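Local coordinates for putative exported protein (Bordetella parapertussis, PDB 3OCJ), which is of unknown function but probably acts as an S-adenosylmethionine-dependent methyltransferase with a Rossmann-like fold, at residues G106-A111 and F296-A301; Q113-P118 and I300-A305; T229-L234 and S238-Q243; Q273-L278 and L286-D291. All blocks are in the same frame, centred on the assembly; numbering follows the deposited sequence.

Overall arrangement
Contacts 1, 2 and 4 all belong to the seven-stranded sheet; contact 3 lies in a loop beyond it. Contacts 1 and 2 join the same two elements, helix 96-115 and strand 298-302, and share Ile300. Contact 1 is buried and direct. Contact 2, at the end of both elements, is partly buried and includes a bridging water. Contact 4 sets helix 271-280 on the opposite face of the sheet, against edge strand 286-289, and combines leucine packing with hydrated arginine. Backbone bonds between strands 286-289 and 298-302 tie it to contact 1. Contact 3 is local: prolines, a tryptophan and a serine. It touches contact 1 through Thr229 and Pro297.

Contact 1 (G106-A111 and F296-A301); sequences GHFRRA and FPTVIA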
# COMPACT_ATOMS: atom_id res chain seq x y z
N GLY A 106 -5.34 9.95 0.50
CA GLY A 106 -6.19 11.11 0.27
C GLY A 106 -6.63 11.23 -1.17
O GLY A 106 -7.79 11.56 -1.46
N HIS A 107 -5.71 10.98 -2.10
CA HIS A 107 -6.07 11.05 -3.52
C HIS A 107 -7.05 9.94 -3.91
O HIS A 107 -7.95 10.17 -4.72
CB HIS A 107 -4.82 11.05 -4.42
CG HIS A 107 -3.97 12.27 -4.27
ND1 HIS A 107 -4.46 13.55 -4.49
CD2 HIS A 107 -2.67 12.42 -3.94
CE1 HIS A 107 -3.50 14.42 -4.28
NE2 HIS A 107 -2.40 13.77 -3.95
N PHE A 108 -6.87 8.75 -3.35
CA PHE A 108 -7.83 7.67 -3.55
C PHE A 108 -9.22 8.11 -3.10
O PHE A 108 -10.21 7.89 -3.79
CB PHE A 108 -7.42 6.41 -2.77
CG PHE A 108 -6.52 5.46 -3.52
CD1 PHE A 108 -5.37 5.91 -4.16
CD2 PHE A 108 -6.80 4.11 -3.55
CE1 PHE A 108 -4.53 5.04 -4.84
CE2 PHE A 108 -5.98 3.23 -4.24
CZ PHE A 108 -4.83 3.69 -4.87
N ARG A 109 -9.30 8.71 -1.91
CA ARG A 109 -10.59 9.12 -1.39
C ARG A 109 -11.22 10.16 -2.32
O ARG A 109 -12.41 10.08 -2.64
CB ARG A 109 -10.46 9.65 0.04
CG ARG A 109 -10.32 8.55 1.08
CD ARG A 109 -10.23 9.12 2.48
NE ARG A 109 -11.40 9.94 2.80
CZ ARG A 109 -11.49 10.74 3.85
NH1 ARG A 109 -10.48 10.83 4.70
NH2 ARG A 109 -12.60 11.44 4.06
N ARG A 110 -10.44 11.15 -2.75
CA ARG A 110 -11.00 12.17 -3.63
C ARG A 110 -11.46 11.57 -4.96
O ARG A 110 -12.53 11.95 -5.49
CB ARG A 110 -10.00 13.31 -3.90
CG ARG A 110 -9.76 14.24 -2.72
CD ARG A 110 -9.03 15.52 -3.16
NE ARG A 110 -7.82 15.21 -3.91
CZ ARG A 110 -7.63 15.48 -5.20
NH1 ARG A 110 -6.50 15.10 -5.79
NH2 ARG A 110 -8.55 16.12 -5.92
N ALA A 111 -10.67 10.65 -5.50
CA ALA A 111 -11.00 10.06 -6.80
C ALA A 111 -12.25 9.19 -6.67
O ALA A 111 -13.15 9.27 -7.50
CB ALA A 111 -9.83 9.24 -7.34
N PHE A 296 4.64 8.10 -4.79
CA PHE A 296 3.57 7.11 -4.77
C PHE A 296 2.33 7.66 -5.46
O PHE A 296 1.30 7.90 -4.81
CB PHE A 296 3.24 6.74 -3.31
CG PHE A 296 2.68 5.34 -3.11
CD1 PHE A 296 2.21 4.56 -4.17
CD2 PHE A 296 2.65 4.81 -1.83
CE1 PHE A 296 1.70 3.25 -3.92
CE2 PHE A 296 2.15 3.53 -1.57
CZ PHE A 296 1.69 2.75 -2.63
N PRO A 297 2.40 7.84 -6.79
CA PRO A 297 1.24 8.40 -7.49
C PRO A 297 0.03 7.48 -7.49
O PRO A 297 0.13 6.25 -7.41
CB PRO A 297 1.74 8.58 -8.93
CG PRO A 297 3.24 8.59 -8.84
CD PRO A 297 3.57 7.68 -7.67
N THR A 298 -1.12 8.13 -7.61
CA THR A 298 -2.41 7.49 -7.83
C THR A 298 -2.70 7.63 -9.31
O THR A 298 -2.35 8.64 -9.93
CB THR A 298 -3.46 8.22 -7.00
OG1 THR A 298 -3.17 8.04 -5.61
CG2 THR A 298 -4.89 7.76 -7.30
N VAL A 299 -3.32 6.61 -9.89
CA VAL A 299 -3.77 6.70 -11.28
C VAL A 299 -5.22 6.28 -11.39
O VAL A 299 -5.65 5.27 -10.81
CB VAL A 299 -2.86 5.88 -12.23
CG1 VAL A 299 -2.81 4.38 -11.81
CG2 VAL A 299 -3.32 6.02 -13.68
N ILE A 300 -5.99 7.07 -12.14
CA ILE A 300 -7.38 6.78 -12.45
C ILE A 300 -7.44 6.45 -13.94
O ILE A 300 -7.04 7.27 -14.77
CB ILE A 300 -8.32 7.95 -12.13
CG1 ILE A 300 -8.14 8.40 -10.66
CG2 ILE A 300 -9.77 7.52 -12.36
CD1 ILE A 300 -7.13 9.52 -10.44
N ALA A 301 -7.93 5.26 -14.26
CA ALA A 301 -7.92 4.74 -15.63
C ALA A 301 -9.34 4.37 -16.06
O ALA A 301 -10.05 3.71 -15.31
CB ALA A 301 -7.01 3.52 -15.69
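Thr298 meets His107 and Phe108, and Ile300 meets Ala111, where helix 96-115 covers the sheet of a class I methyltransferase fold. Strand 298-302 is the antiparallel strand that marks this fold. It is the seventh strand in the order 3-2-1-4-5-7-6, between strands 221-226 and 286-289. The helix runs nearly along it: the two short axes are 23° apart and come within 8.9 Å. Thr298 gives the largest share of the buried surface. Its first torsion, -65°, sets OG1 beside the backbone N and CG2 anti to it. Both branches then reach the ring of Phe108. Thr298 OG1 lies at the ring edge, close to the ring plane, 3.4 Å from Phe108 CD1. CG2 of Thr298 is 3.7 Å from the same Phe108 CD1. OG1 makes no hydrogen bond to the helix segment. Thr298 OG1 also lies 3.6 Å from His107 CB. Phe108 continues past Thr298 onto Val224 and Ser226 of the neighbouring strand, and Arg104 makes a cation-pi contact with its ring. One helical turn on, Ala111 points its methyl at the strand. His107 is held from within the helix. Arg110 NH1 donates to His107 ND1 at 2.9 Å, almost straight at 171°, with the donor near the imidazole plane. Arg110 also forms a salt bridge with Glu289 of an edge strand. The last touch is apolar: Ala111 CB rests 3.8 Å from Ile300 CG1.

Contact 2 (Q113-P118 and I300-A305); sequences QRHLRP and IARKPA
His115 and Ile300 bring the two backbones nearest, with the CA of His115 still 9.9 Å from the CA of Ile300. Residues 113-115 are the end of a helix, and Leu116 is the first to leave helical geometry. Residues 300-302 are the end of a strand that runs on into the C-terminal tail. At this spacing side chains do all the touching. The imidazole of His115 spans the gap. Its NE2 lies 3.7 Å from CG2 of Ile300, the branch anti to that residue's backbone N. Its CE1 is 3.5 Å from Arg302 NH1, which sits at the ring edge near the ring plane. The ring and guanidinium planes are 51° apart, so the groups do not stack. Arg302 bends at chi2 (80°) and chi3 (57°) to bring its head back to the ring. Water 1 completes the link: it accepts from Arg302 NH2 at 2.7 Å and makes a longer hydrogen bond with His115 ND1 at 3.2 Å. Arg302 NH2 also donates to the carbonyl of Gly220. The contact thus joins the C-terminal end of helix 96-115 to the end of strand 298-302, which pairs with strands 221-226 and 286-289.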
# COMPACT_ATOMS: atom_id res chain seq x y z
N GLN A 113 -14.57 9.37 -4.44
CA GLN A 113 -15.71 10.24 -4.17
C GLN A 113 -16.24 10.90 -5.45
O GLN A 113 -17.46 10.97 -5.67
CB GLN A 113 -15.36 11.32 -3.14
CG GLN A 113 -16.58 12.09 -2.64
CD GLN A 113 -17.42 11.25 -1.69
OE1 GLN A 113 -16.91 10.71 -0.71
NE2 GLN A 113 -18.71 11.14 -1.97
N ARG A 114 -15.33 11.38 -6.29
CA ARG A 114 -15.66 12.02 -7.55
C ARG A 114 -16.42 11.10 -8.50
O ARG A 114 -17.33 11.54 -9.21
CB ARG A 114 -14.37 12.51 -8.23
CG ARG A 114 -14.53 12.90 -9.68
CD ARG A 114 -13.23 13.49 -10.23
NE ARG A 114 -13.28 13.61 -11.69
CZ ARG A 114 -12.37 14.25 -12.42
NH1 ARG A 114 -12.52 14.31 -13.74
NH2 ARG A 114 -11.33 14.84 -11.84
N HIS A 115 -16.06 9.82 -8.50
CA HIS A 115 -16.62 8.87 -9.46
C HIS A 115 -17.86 8.13 -8.95
O HIS A 115 -18.57 7.50 -9.72
CB HIS A 115 -15.54 7.87 -9.91
CG HIS A 115 -14.46 8.50 -10.74
ND1 HIS A 115 -14.51 8.55 -12.11
CD2 HIS A 115 -13.32 9.14 -10.38
CE1 HIS A 115 -13.44 9.18 -12.57
NE2 HIS A 115 -12.71 9.56 -11.54
N LEU A 116 -18.12 8.21 -7.64
CA LEU A 116 -19.26 7.54 -7.02
C LEU A 116 -20.57 8.08 -7.58
O LEU A 116 -20.72 9.29 -7.79
CB LEU A 116 -19.21 7.77 -5.51
CG LEU A 116 -19.77 6.74 -4.53
CD1 LEU A 116 -19.00 5.43 -4.64
CD2 LEU A 116 -19.68 7.30 -3.12
N ARG A 117 -21.53 7.19 -7.85
CA ARG A 117 -22.89 7.57 -8.24
C ARG A 117 -23.87 6.66 -7.51
O ARG A 117 -23.51 5.57 -7.08
CB ARG A 117 -23.09 7.39 -9.75
CG ARG A 117 -22.21 8.24 -10.65
CD ARG A 117 -22.55 9.71 -10.54
NE ARG A 117 -21.81 10.50 -11.53
CZ ARG A 117 -20.59 10.99 -11.32
NH1 ARG A 117 -19.99 10.79 -10.15
NH2 ARG A 117 -19.97 11.68 -12.27
N PRO A 118 -25.14 7.09 -7.39
CA PRO A 118 -26.13 6.23 -6.74
C PRO A 118 -26.19 4.85 -7.41
O PRO A 118 -26.13 4.77 -8.64
CB PRO A 118 -27.45 6.98 -6.97
CG PRO A 118 -27.05 8.42 -7.13
CD PRO A 118 -25.70 8.38 -7.82
N ILE A 300 -5.99 7.07 -12.14
CA ILE A 300 -7.38 6.78 -12.45
C ILE A 300 -7.44 6.45 -13.94
O ILE A 300 -7.04 7.27 -14.77
CB ILE A 300 -8.32 7.95 -12.13
CG1 ILE A 300 -8.14 8.40 -10.66
CG2 ILE A 300 -9.77 7.52 -12.36
CD1 ILE A 300 -7.13 9.52 -10.44
N ALA A 301 -7.93 5.26 -14.26
CA ALA A 301 -7.92 4.74 -15.63
C ALA A 301 -9.34 4.37 -16.06
O ALA A 301 -10.05 3.71 -15.31
CB ALA A 301 -7.01 3.52 -15.69
N ARG A 302 -9.74 4.78 -17.26
CA ARG A 302 -11.10 4.54 -17.72
C ARG A 302 -11.22 3.33 -18.65
O ARG A 302 -10.37 3.11 -19.51
CB ARG A 302 -11.62 5.78 -18.46
CG ARG A 302 -12.96 5.59 -19.14
CD ARG A 302 -14.11 5.73 -18.14
NE ARG A 302 -14.07 7.01 -17.45
CZ ARG A 302 -14.71 7.26 -16.30
NH1 ARG A 302 -14.62 8.46 -15.74
NH2 ARG A 302 -15.42 6.30 -15.72
N LYS A 303 -12.27 2.53 -18.45
CA LYS A 303 -12.65 1.52 -19.43
C LYS A 303 -13.66 2.14 -20.38
O LYS A 303 -14.68 2.66 -19.94
CB LYS A 303 -13.27 0.30 -18.75
CG LYS A 303 -13.73 -0.77 -19.73
CD LYS A 303 -14.13 -2.04 -19.00
CE LYS A 303 -14.63 -3.10 -19.98
NZ LYS A 303 -14.76 -4.44 -19.34
N PRO A 304 -13.39 2.09 -21.69
CA PRO A 304 -14.31 2.70 -22.65
C PRO A 304 -15.75 2.22 -22.51
O PRO A 304 -16.00 1.05 -22.21
CB PRO A 304 -13.72 2.28 -24.00
CG PRO A 304 -12.26 2.14 -23.73
CD PRO A 304 -12.15 1.61 -22.32
N ALA A 305 -16.69 3.14 -22.72
CA ALA A 305 -18.11 2.82 -22.72
C ALA A 305 -18.42 1.94 -23.92
O ALA A 305 -17.68 1.98 -24.91
CB ALA A 305 -18.94 4.10 -22.76
OXT ALA A 305 -19.39 1.19 -23.94
O HOH W 1 -16.65 6.53 -13.35

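Contact 3 (T229-L234 and S238-Q243); sequences TPPPAL and SPWDMQ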
# COMPACT_ATOMS: atom_id res chain seq x y z
N THR A 229 7.31 4.76 -7.34
CA THR A 229 8.21 5.16 -8.42
C THR A 229 9.68 4.98 -8.04
O THR A 229 10.03 4.99 -6.85
CB THR A 229 8.00 6.64 -8.73
OG1 THR A 229 8.18 7.35 -7.50
CG2 THR A 229 6.59 6.88 -9.27
N PRO A 230 10.55 4.81 -9.05
CA PRO A 230 11.98 4.64 -8.78
C PRO A 230 12.64 5.97 -8.45
O PRO A 230 12.28 6.99 -9.03
CB PRO A 230 12.51 4.11 -10.12
CG PRO A 230 11.60 4.77 -11.14
CD PRO A 230 10.24 4.67 -10.48
N PRO A 231 13.62 5.95 -7.53
CA PRO A 231 14.37 7.17 -7.21
C PRO A 231 15.39 7.49 -8.30
O PRO A 231 15.63 6.66 -9.20
CB PRO A 231 15.10 6.80 -5.92
CG PRO A 231 15.34 5.32 -6.07
CD PRO A 231 14.07 4.80 -6.73
N PRO A 232 15.99 8.68 -8.24
CA PRO A 232 16.93 9.07 -9.29
C PRO A 232 18.12 8.12 -9.46
O PRO A 232 18.54 7.92 -10.60
CB PRO A 232 17.39 10.46 -8.84
CG PRO A 232 16.23 10.99 -8.06
CD PRO A 232 15.68 9.79 -7.32
N ALA A 233 18.62 7.50 -8.40
CA ALA A 233 19.75 6.59 -8.58
C ALA A 233 19.38 5.42 -9.48
O ALA A 233 20.21 4.92 -10.25
CB ALA A 233 20.26 6.09 -7.24
N LEU A 234 18.12 4.99 -9.40
CA LEU A 234 17.69 3.77 -10.07
C LEU A 234 17.23 4.00 -11.51
O LEU A 234 17.38 3.13 -12.37
CB LEU A 234 16.55 3.12 -9.27
CG LEU A 234 15.98 1.80 -9.79
CD1 LEU A 234 17.08 0.74 -9.91
CD2 LEU A 234 14.88 1.31 -8.88
N SER A 238 13.26 8.97 -13.18
CA SER A 238 12.65 9.15 -11.88
C SER A 238 11.88 10.45 -11.85
O SER A 238 12.42 11.49 -12.24
CB SER A 238 13.69 9.21 -10.78
OG SER A 238 13.09 9.48 -9.53
N PRO A 239 10.64 10.43 -11.34
CA PRO A 239 9.86 11.66 -11.16
C PRO A 239 10.06 12.31 -9.79
O PRO A 239 9.43 13.32 -9.51
CB PRO A 239 8.42 11.15 -11.26
CG PRO A 239 8.50 9.78 -10.61
CD PRO A 239 9.85 9.22 -11.02
N TRP A 240 10.88 11.73 -8.92
CA TRP A 240 11.04 12.27 -7.58
C TRP A 240 11.39 13.75 -7.61
O TRP A 240 12.29 14.16 -8.35
CB TRP A 240 12.12 11.52 -6.80
CG TRP A 240 11.72 10.14 -6.35
CD1 TRP A 240 10.78 9.32 -6.92
CD2 TRP A 240 12.26 9.42 -5.24
NE1 TRP A 240 10.71 8.13 -6.23
CE2 TRP A 240 11.60 8.18 -5.18
CE3 TRP A 240 13.23 9.72 -4.26
CZ2 TRP A 240 11.89 7.22 -4.20
CZ3 TRP A 240 13.51 8.78 -3.29
CH2 TRP A 240 12.84 7.54 -3.27
N ASP A 241 10.68 14.54 -6.81
CA ASP A 241 11.03 15.94 -6.61
C ASP A 241 11.87 16.03 -5.34
O ASP A 241 11.34 15.99 -4.24
CB ASP A 241 9.77 16.82 -6.48
CG ASP A 241 10.10 18.30 -6.25
OD1 ASP A 241 11.30 18.63 -6.10
OD2 ASP A 241 9.15 19.11 -6.23
N MSE A 242 13.18 16.14 -5.50
CA MSE A 242 14.06 16.12 -4.33
C MSE A 242 13.83 17.33 -3.42
O MSE A 242 14.15 17.27 -2.23
CB MSE A 242 15.53 16.03 -4.75
CG MSE A 242 15.87 14.81 -5.61
SE MSE A 242 15.32 13.11 -4.84
CE MSE A 242 16.12 13.30 -3.11
N GLN A 243 13.28 18.40 -3.96
CA GLN A 243 13.01 19.58 -3.14
C GLN A 243 11.82 19.38 -2.22
O GLN A 243 11.55 20.20 -1.34
CB GLN A 243 12.79 20.82 -4.02
CG GLN A 243 14.07 21.33 -4.66
CD GLN A 243 14.03 21.24 -6.17
OE1 GLN A 243 13.88 20.16 -6.73
NE2 GLN A 243 14.17 22.38 -6.83
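Ser238 OG donates to Pro230 O at 2.7 Å, the shortest polar contact between the two segments. The hydroxyl lies in the carbonyl plane, on a lone pair. Ser238 OG in turn accepts from Trp240 N at 3.2 Å, an ST turn. With its OG anti to the backbone N (chi1 176°), Ser238 thus ties its own turn to the proline run. Trp240 NE1 makes two weak, bent bonds, to Thr229 OG1 at 2.9 Å and to Thr229 O at 3.3 Å. Thr229 OG1 also hydrogen-bonds to the carbonyl of Arg294. Pro231 lies over one face of the indole in a CH-pi contact. Pro231 CB sits almost above the centre of the six-membered ring, 3.6 Å from Trp240 CH2. Pro232 extends the packing outward: its CG is 4.0 Å from SE of Met242, a selenomethionine. Elsewhere, Pro239 CG lies 3.7 Å from Thr229 CB. Both segments belong to the loop between strand 221-226 and helix 247-261. Trp240 also touches Leu250 of that helix, and a bound glycerol, probably from the crystallisation liquor, lies about 3 Å from its side chain. Residues 230-232 are all prolines and have no backbone N-H, so their main chain can only accept. Ser238 OG uses the carbonyl of Pro230, Trp240 NE1 bonds weakly to Thr229, and the indole face takes the ring of Pro231.

Contact 4 (Q273-L278 and L286-D291); sequences QTRAQL and LRFEDD
Leu286 packs against Arg275 and Leu278 where helix 271-280 lies on edge strand 286-289 of the methyltransferase sheet. The unit is a helix followed by a strand running back along it. The short axes approach to 10.6 Å and their directions differ by 147°. The apolar part centres on one methyl of Leu286. Leu286 CD2 is 3.7 Å from Arg275 CA and 4.0 Å from Leu278 CD1. Leu278 continues onto Val299 of the neighbouring strand, and Leu286 onto Ala301. Thr274 CG2 adds a looser touch at the edge of the Phe288 ring. The contacts of the arginine head are of a second kind. Arg275 runs out extended, then turns at chi3 (-66°), which brings the guanidinium back over the leucine. Leu286 CD2 sits under one face, offset toward the rim. Arg275 NH2 reaches the edge of the Phe288 ring, 3.8 Å from CE2. The two planes are 65° apart, so there is no stacked cation-pi contact. Arg275 NH1 also forms a salt bridge with Glu279 of its own helix. The far side of the strand has its own pair, a salt bridge between Arg287 and Glu289. The polar links between helix and strand are made by water. Water 2 accepts from Arg275 NH2 at 2.7 Å and donates to Leu286 O at 2.9 Å. Water 3 accepts twice, from Arg275 NH1 at 2.9 Å and from Leu286 N at 3.2 Å.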
# COMPACT_ATOMS: atom_id res chain seq x y z
N GLN A 273 5.92 3.77 -17.60
CA GLN A 273 5.81 2.31 -17.56
C GLN A 273 4.39 1.91 -17.18
O GLN A 273 3.80 1.03 -17.80
CB GLN A 273 6.82 1.70 -16.59
CG GLN A 273 8.26 1.76 -17.10
CD GLN A 273 9.25 1.23 -16.08
OE1 GLN A 273 9.19 1.57 -14.91
NE2 GLN A 273 10.16 0.39 -16.54
N THR A 274 3.85 2.55 -16.15
CA THR A 274 2.50 2.25 -15.69
C THR A 274 1.48 2.56 -16.79
O THR A 274 0.55 1.78 -17.02
CB THR A 274 2.19 3.01 -14.39
OG1 THR A 274 3.05 2.50 -13.37
CG2 THR A 274 0.73 2.83 -13.97
N ARG A 275 1.65 3.69 -17.47
CA ARG A 275 0.78 4.02 -18.59
C ARG A 275 0.79 2.94 -19.67
O ARG A 275 -0.25 2.53 -20.15
CB ARG A 275 1.18 5.36 -19.22
CG ARG A 275 0.49 5.61 -20.55
CD ARG A 275 0.83 6.99 -21.12
NE ARG A 275 0.30 8.06 -20.29
CZ ARG A 275 -0.96 8.49 -20.34
NH1 ARG A 275 -1.82 7.93 -21.18
NH2 ARG A 275 -1.37 9.48 -19.56
N ALA A 276 1.99 2.48 -20.03
CA ALA A 276 2.11 1.42 -21.03
C ALA A 276 1.37 0.15 -20.61
O ALA A 276 0.67 -0.47 -21.42
CB ALA A 276 3.59 1.12 -21.31
N GLN A 277 1.51 -0.23 -19.34
CA GLN A 277 0.82 -1.43 -18.86
C GLN A 277 -0.70 -1.25 -18.91
O GLN A 277 -1.43 -2.13 -19.34
CB GLN A 277 1.26 -1.76 -17.44
CG GLN A 277 2.74 -2.11 -17.31
CD GLN A 277 3.16 -2.23 -15.87
OE1 GLN A 277 3.02 -1.29 -15.09
NE2 GLN A 277 3.67 -3.41 -15.50
N LEU A 278 -1.17 -0.09 -18.44
CA LEU A 278 -2.60 0.13 -18.38
C LEU A 278 -3.22 0.21 -19.78
O LEU A 278 -4.33 -0.28 -20.00
CB LEU A 278 -2.93 1.39 -17.56
CG LEU A 278 -2.72 1.26 -16.05
CD1 LEU A 278 -2.71 2.65 -15.42
CD2 LEU A 278 -3.81 0.39 -15.42
N LEU A 286 -6.17 8.19 -18.98
CA LEU A 286 -5.47 8.11 -17.69
C LEU A 286 -5.29 9.48 -17.06
O LEU A 286 -4.95 10.46 -17.74
CB LEU A 286 -4.09 7.47 -17.86
CG LEU A 286 -3.99 5.94 -17.82
CD1 LEU A 286 -5.08 5.21 -18.58
CD2 LEU A 286 -2.60 5.49 -18.26
N ARG A 287 -5.50 9.53 -15.75
CA ARG A 287 -5.22 10.72 -14.95
C ARG A 287 -4.33 10.30 -13.78
O ARG A 287 -4.65 9.36 -13.05
CB ARG A 287 -6.52 11.33 -14.42
CG ARG A 287 -6.35 12.37 -13.30
CD ARG A 287 -5.60 13.63 -13.75
NE ARG A 287 -5.42 14.54 -12.61
CZ ARG A 287 -4.41 15.39 -12.48
NH1 ARG A 287 -3.45 15.45 -13.39
NH2 ARG A 287 -4.33 16.16 -11.40
N PHE A 288 -3.21 10.99 -13.62
CA PHE A 288 -2.34 10.72 -12.48
C PHE A 288 -2.53 11.80 -11.42
O PHE A 288 -2.60 12.99 -11.73
CB PHE A 288 -0.87 10.65 -12.91
CG PHE A 288 -0.54 9.49 -13.81
CD1 PHE A 288 -0.19 8.25 -13.28
CD2 PHE A 288 -0.57 9.63 -15.19
CE1 PHE A 288 0.11 7.19 -14.11
CE2 PHE A 288 -0.27 8.56 -16.02
CZ PHE A 288 0.07 7.33 -15.47
N GLU A 289 -2.62 11.38 -10.17
CA GLU A 289 -2.67 12.30 -9.04
C GLU A 289 -1.41 12.07 -8.22
O GLU A 289 -1.32 11.09 -7.45
CB GLU A 289 -3.93 12.08 -8.20
CG GLU A 289 -5.22 12.46 -8.93
CD GLU A 289 -5.41 13.97 -9.07
OE1 GLU A 289 -4.72 14.73 -8.38
OE2 GLU A 289 -6.28 14.39 -9.87
N ASP A 290 -0.43 12.94 -8.40
CA ASP A 290 0.86 12.76 -7.76
C ASP A 290 0.88 13.29 -6.34
O ASP A 290 0.35 14.37 -6.06
CB ASP A 290 1.96 13.48 -8.54
CG ASP A 290 2.31 12.81 -9.85
OD1 ASP A 290 1.98 11.62 -10.05
OD2 ASP A 290 2.98 13.47 -10.70
N ASP A 291 1.52 12.54 -5.45
CA ASP A 291 1.87 13.09 -4.15
C ASP A 291 2.96 14.15 -4.35
O ASP A 291 3.56 14.25 -5.44
CB ASP A 291 2.37 11.97 -3.23
CG ASP A 291 3.57 11.24 -3.81
OD1 ASP A 291 3.43 10.66 -4.92
OD2 ASP A 291 4.65 11.24 -3.18
O HOH W 2 -3.84 10.15 -20.40
O HOH W 3 -4.64 7.30 -21.68